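Transcription regulator PadR N-terminal domain-containing protein (Streptococcus mutans, PDB 3L7W) probably binds DNA as a dimeric transcription regulator of the PadR family, through a winged helix-turn-helix domain. Local coordinates at residues A7-V18 / I46-L56. Numbering follows the deposited sequence.
Sequences ALLIEYLILAIV and ILKKLEKAGYL
I46 is a knob in a hole made by A7, I10, E11 and I14. Its CG2, anti to the backbone N, lies 3.6 Å from CG of E11 and touches CD1 of I14, while CD1 reaches on to CG2 of I10 and CB of A7. I14 touches four residues of segment 46-56. Its CG2 presses on CD2 of L47 at a tight 3.5 Å and meets CD1 of both L50 and L56. The next residue, L15, sends CD1 to CD1 of L50 (3.6 Å) and to CG of L56, and V18 ends the row with CG1 on CD2 of L56. Over 7-18 and 46-52 the axes come within 10.4 Å and cross at -70°, helices 7-20 and 40-52 being part of the winged helix-turn-helix core; helix 40-52 is probably the recognition helix, and L56 begins the first wing strand. Toward the exposed K49, the extended chain of E11 passes L50 CD2 and brings OE2 to K49 NZ, a 2.7 Å salt bridge in which NZ meets OE2 on its syn side, 32° out of the carboxylate plane. A water bridges OE1 to the same ammonium. Just before L56, a Schellman motif at G54 has Y55 N bonded to L50 O and G54 N to E51 O; L50 O also takes L56 N. I32 backs I10 and I14, L73 backs L15 and V18, and Y12 packs on V99 of the second subunit.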
# COMPACT_ATOMS: atom_id res chain seq x y z
N ALA A 7 -3.13 3.54 -7.40
CA ALA A 7 -2.78 3.64 -8.80
C ALA A 7 -1.27 3.64 -8.94
O ALA A 7 -0.73 2.98 -9.83
CB ALA A 7 -3.40 4.89 -9.43
N LEU A 8 -0.59 4.36 -8.05
CA LEU A 8 0.87 4.45 -8.10
C LEU A 8 1.49 3.07 -7.95
O LEU A 8 2.47 2.75 -8.62
CB LEU A 8 1.41 5.39 -7.03
CG LEU A 8 1.05 6.85 -7.26
CD1 LEU A 8 1.57 7.75 -6.15
CD2 LEU A 8 1.60 7.30 -8.61
N LEU A 9 0.91 2.26 -7.07
CA LEU A 9 1.43 0.91 -6.85
C LEU A 9 1.13 0.05 -8.07
O LEU A 9 1.93 -0.81 -8.44
CB LEU A 9 0.79 0.31 -5.60
CG LEU A 9 1.74 -0.25 -4.56
CD1 LEU A 9 0.96 -0.98 -3.45
CD2 LEU A 9 2.76 -1.17 -5.20
N ILE A 10 -0.01 0.28 -8.71
CA ILE A 10 -0.37 -0.42 -9.95
C ILE A 10 0.70 -0.16 -11.01
O ILE A 10 1.08 -1.07 -11.76
CB ILE A 10 -1.71 0.07 -10.50
CG1 ILE A 10 -2.84 -0.19 -9.49
CG2 ILE A 10 -2.02 -0.57 -11.86
CD1 ILE A 10 -3.40 -1.57 -9.57
N GLU A 11 1.16 1.08 -11.08
CA GLU A 11 2.19 1.46 -12.04
C GLU A 11 3.43 0.65 -11.75
O GLU A 11 4.00 0.02 -12.64
CB GLU A 11 2.50 2.96 -11.96
CG GLU A 11 1.40 3.82 -12.56
CD GLU A 11 1.62 5.30 -12.37
OE1 GLU A 11 2.70 5.69 -11.90
OE2 GLU A 11 0.71 6.08 -12.68
N TYR A 12 3.85 0.66 -10.49
CA TYR A 12 4.94 -0.18 -10.04
C TYR A 12 4.74 -1.60 -10.55
O TYR A 12 5.60 -2.16 -11.21
CB TYR A 12 5.03 -0.15 -8.51
CG TYR A 12 6.10 -1.01 -7.91
CD1 TYR A 12 7.37 -1.08 -8.47
CD2 TYR A 12 5.86 -1.76 -6.77
CE1 TYR A 12 8.34 -1.86 -7.92
CE2 TYR A 12 6.82 -2.55 -6.21
CZ TYR A 12 8.07 -2.60 -6.79
OH TYR A 12 9.04 -3.37 -6.23
N LEU A 13 3.57 -2.17 -10.28
CA LEU A 13 3.32 -3.55 -10.70
C LEU A 13 3.43 -3.71 -12.21
O LEU A 13 4.04 -4.64 -12.69
CB LEU A 13 1.95 -4.02 -10.21
CG LEU A 13 1.89 -4.18 -8.68
CD1 LEU A 13 0.46 -4.38 -8.23
CD2 LEU A 13 2.74 -5.34 -8.22
N ILE A 14 2.82 -2.80 -12.95
CA ILE A 14 2.85 -2.89 -14.40
C ILE A 14 4.29 -2.88 -14.89
O ILE A 14 4.71 -3.77 -15.61
CB ILE A 14 2.12 -1.72 -15.05
CG1 ILE A 14 0.60 -1.87 -14.84
CG2 ILE A 14 2.45 -1.68 -16.52
CD1 ILE A 14 -0.17 -0.63 -15.15
N LEU A 15 5.03 -1.86 -14.49
CA LEU A 15 6.42 -1.77 -14.92
C LEU A 15 7.19 -3.01 -14.49
O LEU A 15 8.00 -3.53 -15.25
CB LEU A 15 7.07 -0.52 -14.34
CG LEU A 15 7.16 0.69 -15.27
CD1 LEU A 15 6.07 0.70 -16.32
CD2 LEU A 15 7.20 1.99 -14.48
N ALA A 16 6.93 -3.49 -13.28
CA ALA A 16 7.66 -4.64 -12.77
C ALA A 16 7.34 -5.84 -13.64
O ALA A 16 8.24 -6.60 -14.00
CB ALA A 16 7.34 -4.92 -11.31
N ILE A 17 6.06 -5.99 -13.96
CA ILE A 17 5.61 -7.14 -14.74
C ILE A 17 6.22 -7.07 -16.14
O ILE A 17 6.76 -8.05 -16.65
CB ILE A 17 4.09 -7.16 -14.85
CG1 ILE A 17 3.46 -7.48 -13.49
CG2 ILE A 17 3.65 -8.19 -15.86
CD1 ILE A 17 1.98 -7.30 -13.46
N VAL A 18 6.13 -5.89 -16.73
CA VAL A 18 6.62 -5.70 -18.08
C VAL A 18 8.13 -5.87 -18.11
O VAL A 18 8.68 -6.23 -19.14
CB VAL A 18 6.19 -4.34 -18.62
CG1 VAL A 18 6.77 -4.11 -20.03
CG2 VAL A 18 4.67 -4.28 -18.65
N ILE A 46 -3.92 3.65 -17.14
CA ILE A 46 -2.65 3.65 -16.45
C ILE A 46 -1.54 3.19 -17.38
O ILE A 46 -0.50 3.86 -17.50
CB ILE A 46 -2.70 2.82 -15.18
CG1 ILE A 46 -3.67 3.47 -14.19
CG2 ILE A 46 -1.32 2.71 -14.59
CD1 ILE A 46 -3.77 2.74 -12.86
N LEU A 47 -1.76 2.07 -18.06
CA LEU A 47 -0.85 1.64 -19.13
C LEU A 47 -0.58 2.78 -20.09
O LEU A 47 0.57 3.05 -20.44
CB LEU A 47 -1.43 0.45 -19.88
CG LEU A 47 -1.38 -0.83 -19.04
CD1 LEU A 47 -2.33 -1.88 -19.59
CD2 LEU A 47 0.05 -1.32 -19.00
N LYS A 48 -1.63 3.48 -20.50
CA LYS A 48 -1.47 4.57 -21.47
C LYS A 48 -0.60 5.67 -20.87
O LYS A 48 0.34 6.15 -21.50
CB LYS A 48 -2.84 5.12 -21.90
CG LYS A 48 -2.77 6.20 -22.99
CD LYS A 48 -4.11 6.31 -23.72
CE LYS A 48 -4.24 7.62 -24.49
NZ LYS A 48 -4.65 8.76 -23.61
N LYS A 49 -0.92 6.06 -19.64
CA LYS A 49 -0.15 7.05 -18.92
C LYS A 49 1.34 6.68 -18.92
O LYS A 49 2.20 7.53 -19.18
CB LYS A 49 -0.68 7.12 -17.49
CG LYS A 49 0.10 7.98 -16.52
CD LYS A 49 -0.60 7.93 -15.16
CE LYS A 49 0.01 8.91 -14.19
NZ LYS A 49 1.39 8.49 -13.81
N LEU A 50 1.64 5.42 -18.64
CA LEU A 50 3.03 4.97 -18.50
C LEU A 50 3.68 5.03 -19.85
O LEU A 50 4.87 5.28 -19.97
CB LEU A 50 3.10 3.54 -17.97
CG LEU A 50 2.74 3.44 -16.47
CD1 LEU A 50 2.76 2.01 -16.01
CD2 LEU A 50 3.72 4.28 -15.65
N GLU A 51 2.90 4.75 -20.88
CA GLU A 51 3.44 4.84 -22.22
C GLU A 51 3.74 6.30 -22.52
O GLU A 51 4.85 6.64 -22.91
CB GLU A 51 2.48 4.26 -23.25
CG GLU A 51 2.99 4.48 -24.66
CD GLU A 51 2.05 3.94 -25.71
OE1 GLU A 51 0.92 3.53 -25.35
OE2 GLU A 51 2.47 3.93 -26.89
N LYS A 52 2.76 7.17 -22.31
CA LYS A 52 2.92 8.58 -22.62
C LYS A 52 4.15 9.13 -21.93
O LYS A 52 4.92 9.91 -22.51
CB LYS A 52 1.69 9.38 -22.19
CG LYS A 52 1.75 10.85 -22.59
CD LYS A 52 0.91 11.71 -21.68
CE LYS A 52 0.42 12.97 -22.39
NZ LYS A 52 -0.73 12.68 -23.30
N ALA A 53 4.34 8.70 -20.69
CA ALA A 53 5.42 9.18 -19.85
C ALA A 53 6.74 8.59 -20.30
O ALA A 53 7.80 8.96 -19.80
CB ALA A 53 5.16 8.83 -18.38
N GLY A 54 6.66 7.64 -21.22
CA GLY A 54 7.85 7.09 -21.84
C GLY A 54 8.41 5.85 -21.19
O GLY A 54 9.43 5.31 -21.63
N TYR A 55 7.75 5.37 -20.14
CA TYR A 55 8.27 4.22 -19.41
C TYR A 55 7.96 2.93 -20.14
O TYR A 55 8.67 1.93 -20.00
CB TYR A 55 7.69 4.18 -18.00
CG TYR A 55 7.97 5.45 -17.23
CD1 TYR A 55 9.25 5.99 -17.19
CD2 TYR A 55 6.95 6.10 -16.54
CE1 TYR A 55 9.51 7.15 -16.47
CE2 TYR A 55 7.21 7.26 -15.82
CZ TYR A 55 8.48 7.78 -15.79
OH TYR A 55 8.72 8.92 -15.07
N LEU A 56 6.88 2.94 -20.90
CA LEU A 56 6.54 1.79 -21.73
C LEU A 56 6.49 2.19 -23.21
O LEU A 56 5.95 3.24 -23.56
CB LEU A 56 5.19 1.21 -21.31
CG LEU A 56 5.11 0.61 -19.90
CD1 LEU A 56 3.66 0.30 -19.56
CD2 LEU A 56 5.96 -0.64 -19.81
O HOH W 1 2.87 8.47 -11.49